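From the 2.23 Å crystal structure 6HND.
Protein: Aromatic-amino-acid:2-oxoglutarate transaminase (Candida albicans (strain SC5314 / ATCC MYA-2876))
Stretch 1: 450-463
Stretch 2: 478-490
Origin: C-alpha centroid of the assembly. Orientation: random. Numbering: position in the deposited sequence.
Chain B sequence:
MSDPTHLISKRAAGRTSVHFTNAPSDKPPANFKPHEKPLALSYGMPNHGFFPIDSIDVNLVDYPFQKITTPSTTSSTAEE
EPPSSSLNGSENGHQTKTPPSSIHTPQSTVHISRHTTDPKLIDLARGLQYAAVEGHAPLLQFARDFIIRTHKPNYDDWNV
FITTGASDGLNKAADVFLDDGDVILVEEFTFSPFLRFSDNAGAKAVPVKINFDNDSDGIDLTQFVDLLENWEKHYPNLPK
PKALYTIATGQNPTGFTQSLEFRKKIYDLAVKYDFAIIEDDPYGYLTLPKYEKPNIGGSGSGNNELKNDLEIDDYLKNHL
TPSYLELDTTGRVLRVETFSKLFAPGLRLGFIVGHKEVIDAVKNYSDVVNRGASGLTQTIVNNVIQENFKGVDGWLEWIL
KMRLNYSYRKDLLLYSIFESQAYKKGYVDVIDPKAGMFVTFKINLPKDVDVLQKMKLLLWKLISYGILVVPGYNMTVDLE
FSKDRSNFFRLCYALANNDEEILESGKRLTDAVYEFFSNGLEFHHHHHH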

# COMPACT_ATOMS: atom_id res chain seq x y z
N ASP B 450 16.18 29.27 28.32
CA ASP B 450 15.67 28.96 26.96
C ASP B 450 15.52 27.44 26.86
O ASP B 450 16.55 26.72 26.89
CB ASP B 450 16.62 29.57 25.92
CG ASP B 450 16.12 29.48 24.49
OD1 ASP B 450 15.52 28.44 24.13
OD2 ASP B 450 16.36 30.45 23.73
N VAL B 451 14.28 26.95 26.78
CA VAL B 451 13.96 25.49 26.79
C VAL B 451 14.58 24.79 25.57
O VAL B 451 15.33 23.81 25.78
CB VAL B 451 12.44 25.22 26.86
CG1 VAL B 451 12.14 23.75 26.61
CG2 VAL B 451 11.85 25.66 28.19
N LEU B 452 14.23 25.23 24.36
CA LEU B 452 14.73 24.66 23.09
C LEU B 452 16.27 24.66 23.08
O LEU B 452 16.87 23.62 22.77
CB LEU B 452 14.20 25.47 21.91
CG LEU B 452 12.69 25.39 21.70
CD1 LEU B 452 12.30 26.12 20.42
CD2 LEU B 452 12.23 23.94 21.65
N GLN B 453 16.88 25.79 23.43
CA GLN B 453 18.35 25.93 23.36
C GLN B 453 19.01 24.92 24.31
O GLN B 453 19.94 24.24 23.87
CB GLN B 453 18.74 27.38 23.67
CG GLN B 453 20.23 27.62 23.56
CD GLN B 453 20.67 28.82 24.37
OE1 GLN B 453 20.57 28.85 25.61
NE2 GLN B 453 21.18 29.82 23.66
N LYS B 454 18.56 24.81 25.56
CA LYS B 454 19.22 23.93 26.57
C LYS B 454 18.91 22.46 26.26
O LYS B 454 19.77 21.58 26.52
CB LYS B 454 18.77 24.25 28.00
CG LYS B 454 19.26 25.58 28.55
CD LYS B 454 20.74 25.82 28.29
CE LYS B 454 21.32 26.87 29.21
NZ LYS B 454 22.75 27.07 28.93
N MET B 455 17.70 22.19 25.77
CA MET B 455 17.31 20.80 25.43
C MET B 455 18.18 20.32 24.27
O MET B 455 18.63 19.17 24.33
CB MET B 455 15.81 20.69 25.11
CG MET B 455 14.91 20.81 26.36
SD MET B 455 15.16 19.49 27.60
CE MET B 455 14.65 18.06 26.63
N LYS B 456 18.50 21.18 23.29
CA LYS B 456 19.37 20.81 22.13
C LYS B 456 20.80 20.54 22.62
O LYS B 456 21.39 19.55 22.21
CB LYS B 456 19.38 21.87 21.03
CG LYS B 456 18.12 21.95 20.20
CD LYS B 456 17.95 23.28 19.48
CE LYS B 456 16.60 23.39 18.79
NZ LYS B 456 16.38 24.76 18.26
N LEU B 457 21.30 21.38 23.52
CA LEU B 457 22.64 21.25 24.12
C LEU B 457 22.70 19.93 24.90
O LEU B 457 23.69 19.19 24.72
CB LEU B 457 22.89 22.47 25.01
CG LEU B 457 24.36 22.85 25.20
CD1 LEU B 457 25.04 23.05 23.86
CD2 LEU B 457 24.48 24.09 26.07
N LEU B 458 21.64 19.61 25.66
CA LEU B 458 21.54 18.36 26.46
C LEU B 458 21.48 17.16 25.51
O LEU B 458 22.09 16.11 25.83
CB LEU B 458 20.30 18.45 27.36
CG LEU B 458 20.03 17.24 28.25
CD1 LEU B 458 21.28 16.81 29.01
CD2 LEU B 458 18.89 17.53 29.22
N LEU B 459 20.82 17.31 24.35
CA LEU B 459 20.73 16.19 23.37
C LEU B 459 22.15 15.83 22.91
O LEU B 459 22.49 14.63 22.96
CB LEU B 459 19.83 16.59 22.20
CG LEU B 459 19.52 15.45 21.22
CD1 LEU B 459 18.77 14.31 21.91
CD2 LEU B 459 18.72 15.96 20.01
N TRP B 460 22.96 16.82 22.51
CA TRP B 460 24.37 16.57 22.12
C TRP B 460 25.08 15.78 23.24
O TRP B 460 25.77 14.82 22.91
CB TRP B 460 25.11 17.87 21.82
CG TRP B 460 24.71 18.51 20.53
CD1 TRP B 460 24.07 19.71 20.36
CD2 TRP B 460 24.92 17.96 19.22
NE1 TRP B 460 23.89 19.95 19.03
CE2 TRP B 460 24.39 18.89 18.31
CE3 TRP B 460 25.50 16.78 18.74
CZ2 TRP B 460 24.42 18.67 16.93
CZ3 TRP B 460 25.52 16.56 17.38
CH2 TRP B 460 24.99 17.49 16.49
N LYS B 461 24.87 16.15 24.51
CA LYS B 461 25.48 15.47 25.69
C LYS B 461 25.08 13.98 25.76
O LYS B 461 25.95 13.13 26.02
CB LYS B 461 25.06 16.17 26.98
CG LYS B 461 25.97 15.88 28.16
CD LYS B 461 27.43 16.09 27.82
CE LYS B 461 28.28 16.40 29.03
NZ LYS B 461 29.70 16.43 28.65
N LEU B 462 23.79 13.67 25.58
CA LEU B 462 23.28 12.28 25.58
C LEU B 462 23.98 11.51 24.45
O LEU B 462 24.47 10.39 24.72
CB LEU B 462 21.76 12.25 25.37
CG LEU B 462 20.88 12.94 26.42
CD1 LEU B 462 19.43 12.65 26.13
CD2 LEU B 462 21.21 12.50 27.81
N ILE B 463 24.03 12.08 23.24
CA ILE B 463 24.67 11.43 22.06
C ILE B 463 26.13 11.12 22.42
O ILE B 463 26.53 9.96 22.26
CB ILE B 463 24.55 12.28 20.78
CG1 ILE B 463 23.08 12.46 20.36
CG2 ILE B 463 25.39 11.67 19.66
CD1 ILE B 463 22.87 13.57 19.35
N ASP B 478 3.04 22.59 16.61
CA ASP B 478 3.55 23.98 16.52
C ASP B 478 4.57 24.18 17.64
O ASP B 478 4.20 24.14 18.83
CB ASP B 478 2.41 25.00 16.61
CG ASP B 478 2.83 26.42 16.24
OD1 ASP B 478 3.62 27.03 16.99
OD2 ASP B 478 2.37 26.89 15.19
N LEU B 479 5.81 24.44 17.25
CA LEU B 479 6.97 24.52 18.15
C LEU B 479 6.81 25.72 19.09
O LEU B 479 6.97 25.52 20.29
CB LEU B 479 8.24 24.63 17.29
CG LEU B 479 9.55 24.52 18.07
CD1 LEU B 479 9.47 23.42 19.12
CD2 LEU B 479 10.72 24.28 17.12
N GLU B 480 6.47 26.91 18.57
CA GLU B 480 6.32 28.13 19.41
C GLU B 480 5.26 27.85 20.47
O GLU B 480 5.48 28.13 21.67
CB GLU B 480 5.96 29.36 18.57
CG GLU B 480 7.14 30.29 18.31
CD GLU B 480 7.77 30.86 19.57
OE1 GLU B 480 9.00 30.79 19.68
OE2 GLU B 480 7.02 31.34 20.47
N PHE B 481 4.14 27.27 20.05
CA PHE B 481 3.01 27.00 20.97
C PHE B 481 3.47 26.14 22.15
O PHE B 481 3.07 26.46 23.27
CB PHE B 481 1.91 26.26 20.23
CG PHE B 481 0.66 26.06 21.03
CD1 PHE B 481 -0.29 27.08 21.15
CD2 PHE B 481 0.40 24.84 21.63
CE1 PHE B 481 -1.46 26.87 21.86
CE2 PHE B 481 -0.79 24.62 22.31
CZ PHE B 481 -1.72 25.64 22.43
N SER B 482 4.25 25.08 21.89
CA SER B 482 4.55 23.99 22.85
C SER B 482 5.94 24.13 23.50
O SER B 482 6.27 23.31 24.35
CB SER B 482 4.38 22.70 22.12
OG SER B 482 3.07 22.61 21.62
N LYS B 483 6.70 25.14 23.13
CA LYS B 483 8.07 25.47 23.62
C LYS B 483 8.20 25.16 25.11
O LYS B 483 9.13 24.41 25.50
CB LYS B 483 8.34 26.97 23.39
CG LYS B 483 9.68 27.34 22.78
CD LYS B 483 10.12 28.78 23.05
CE LYS B 483 9.08 29.83 22.68
NZ LYS B 483 8.36 30.33 23.88
N ASP B 484 7.33 25.76 25.92
CA ASP B 484 7.45 25.75 27.41
C ASP B 484 7.22 24.35 27.98
O ASP B 484 7.64 24.16 29.10
CB ASP B 484 6.48 26.73 28.07
CG ASP B 484 6.87 28.18 27.84
OD1 ASP B 484 8.09 28.45 27.66
OD2 ASP B 484 5.94 29.01 27.84
N ARG B 485 6.59 23.42 27.26
CA ARG B 485 6.35 22.03 27.74
C ARG B 485 7.24 21.03 27.00
O ARG B 485 7.03 19.80 27.15
CB ARG B 485 4.85 21.75 27.63
CG ARG B 485 4.04 22.63 28.57
CD ARG B 485 2.56 22.41 28.44
NE ARG B 485 2.11 22.84 27.13
CZ ARG B 485 2.02 24.09 26.72
NH1 ARG B 485 2.36 25.10 27.51
NH2 ARG B 485 1.60 24.34 25.49
N SER B 486 8.24 21.53 26.27
CA SER B 486 9.11 20.74 25.37
C SER B 486 10.31 20.20 26.15
O SER B 486 11.16 19.54 25.52
CB SER B 486 9.57 21.55 24.20
OG SER B 486 8.49 21.76 23.32
N ASN B 487 10.34 20.44 27.47
CA ASN B 487 11.47 20.04 28.35
C ASN B 487 11.40 18.54 28.68
O ASN B 487 11.40 18.17 29.85
CB ASN B 487 11.52 20.90 29.62
CG ASN B 487 10.25 20.83 30.44
OD1 ASN B 487 9.14 20.80 29.88
ND2 ASN B 487 10.41 20.76 31.76
N PHE B 488 11.37 17.68 27.67
CA PHE B 488 11.35 16.22 27.93
C PHE B 488 11.95 15.47 26.75
O PHE B 488 11.91 15.99 25.64
CB PHE B 488 9.94 15.70 28.25
CG PHE B 488 8.95 15.72 27.12
CD1 PHE B 488 8.16 16.84 26.89
CD2 PHE B 488 8.75 14.60 26.33
CE1 PHE B 488 7.19 16.82 25.89
CE2 PHE B 488 7.82 14.61 25.30
CZ PHE B 488 7.05 15.72 25.07
N PHE B 489 12.44 14.27 27.03
CA PHE B 489 12.78 13.26 26.00
C PHE B 489 11.77 12.13 26.09
O PHE B 489 11.35 11.78 27.20
CB PHE B 489 14.20 12.75 26.21
CG PHE B 489 15.25 13.81 26.13
CD1 PHE B 489 15.60 14.37 24.91
CD2 PHE B 489 15.92 14.22 27.28
CE1 PHE B 489 16.58 15.36 24.84
CE2 PHE B 489 16.88 15.23 27.21
CZ PHE B 489 17.20 15.79 25.99
N ARG B 490 11.37 11.59 24.93
CA ARG B 490 10.58 10.35 24.85
C ARG B 490 11.57 9.20 24.86
O ARG B 490 12.52 9.23 24.03
CB ARG B 490 9.73 10.27 23.57
CG ARG B 490 8.80 9.06 23.53
CD ARG B 490 8.21 8.85 22.15
NE ARG B 490 9.20 8.27 21.26
CZ ARG B 490 9.01 7.99 19.99
NH1 ARG B 490 7.84 8.22 19.43
NH2 ARG B 490 9.99 7.48 19.28

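The ring of Phe489 is gripped on both faces by methyl groups from a single helix. Met455 CE lies 3.7 Å from the centroid of the Phe489 ring, 19° off the ring normal, and Leu462 CD1 lies 3.9 Å from the same centroid over the opposite face, 14° off the normal. Both are CH-pi contacts, in which weakly polarized methyl hydrogens meet the electron-rich face of the ring. Met455 and Leu462 are seven residues apart, about two helical turns, so they project from the same side of helix 451-463 and leave a slot between them. Leu458 CD2 closes the slot at the ring edge, 3.7 Å from Phe489 CE2, while Leu459 CD1 approaches obliquely, 3.8 Å from Phe489 CE1. Leucine's branched, apolar end offers methyls to the ring with no polar group to satisfy. Phe489 points toward the helix with chi1 in the m well, and a flat aromatic suits a cleft lined by aliphatic side chains. Its neighbour Phe488 points away, in keeping with the alternation usual in a strand.

Methionine suits its place because its unbranched chain can fold: all three chi angles are m, which brings the terminal methyl over the ring. The same methyl reaches the backbone, with Met455 CE 3.5 Å from Phe488 N, and the sulfur packs nearby, Met455 SD being 3.8 Å from Asn487 CA.

Toward the start of the helix the contact changes from ring packing to the covering of a turn. Val451 points toward the other stretch, and its compact side chain fits closely against main chain: Val451 CG1 is 3.3 Å from Lys483 O. That carbonyl accepts a hydrogen bond from the backbone of Ser486, Ser486 N to Lys483 O being 3.1 Å, so its polarity is answered within the turn. Leu452 starts sideways but its end comes nearer, setting Leu452 CD2 3.8 Å from Leu479 CD1 and Leu452 CD1 3.7 Å from Lys483 CG. Lysine serves here through its aliphatic portion, while its amine leads away to a long salt bridge, Lys483 NZ to Glu480 OE2 at 3.8 Å.

No hydrogen bond crosses between the stretches. Asp450 caps its helix, Gln453 N to Asp450 OD1 being 3.1 Å, and Asp478 does likewise, with Phe481 N 3.1 Å from Asp478 OD1. A short carboxylate at the N-cap can accept from a first-turn amide that lacks a preceding helical carbonyl. Buried Ser486 donates from its OG to Ser482 O at 2.9 Å, a small side chain satisfied within its own stretch.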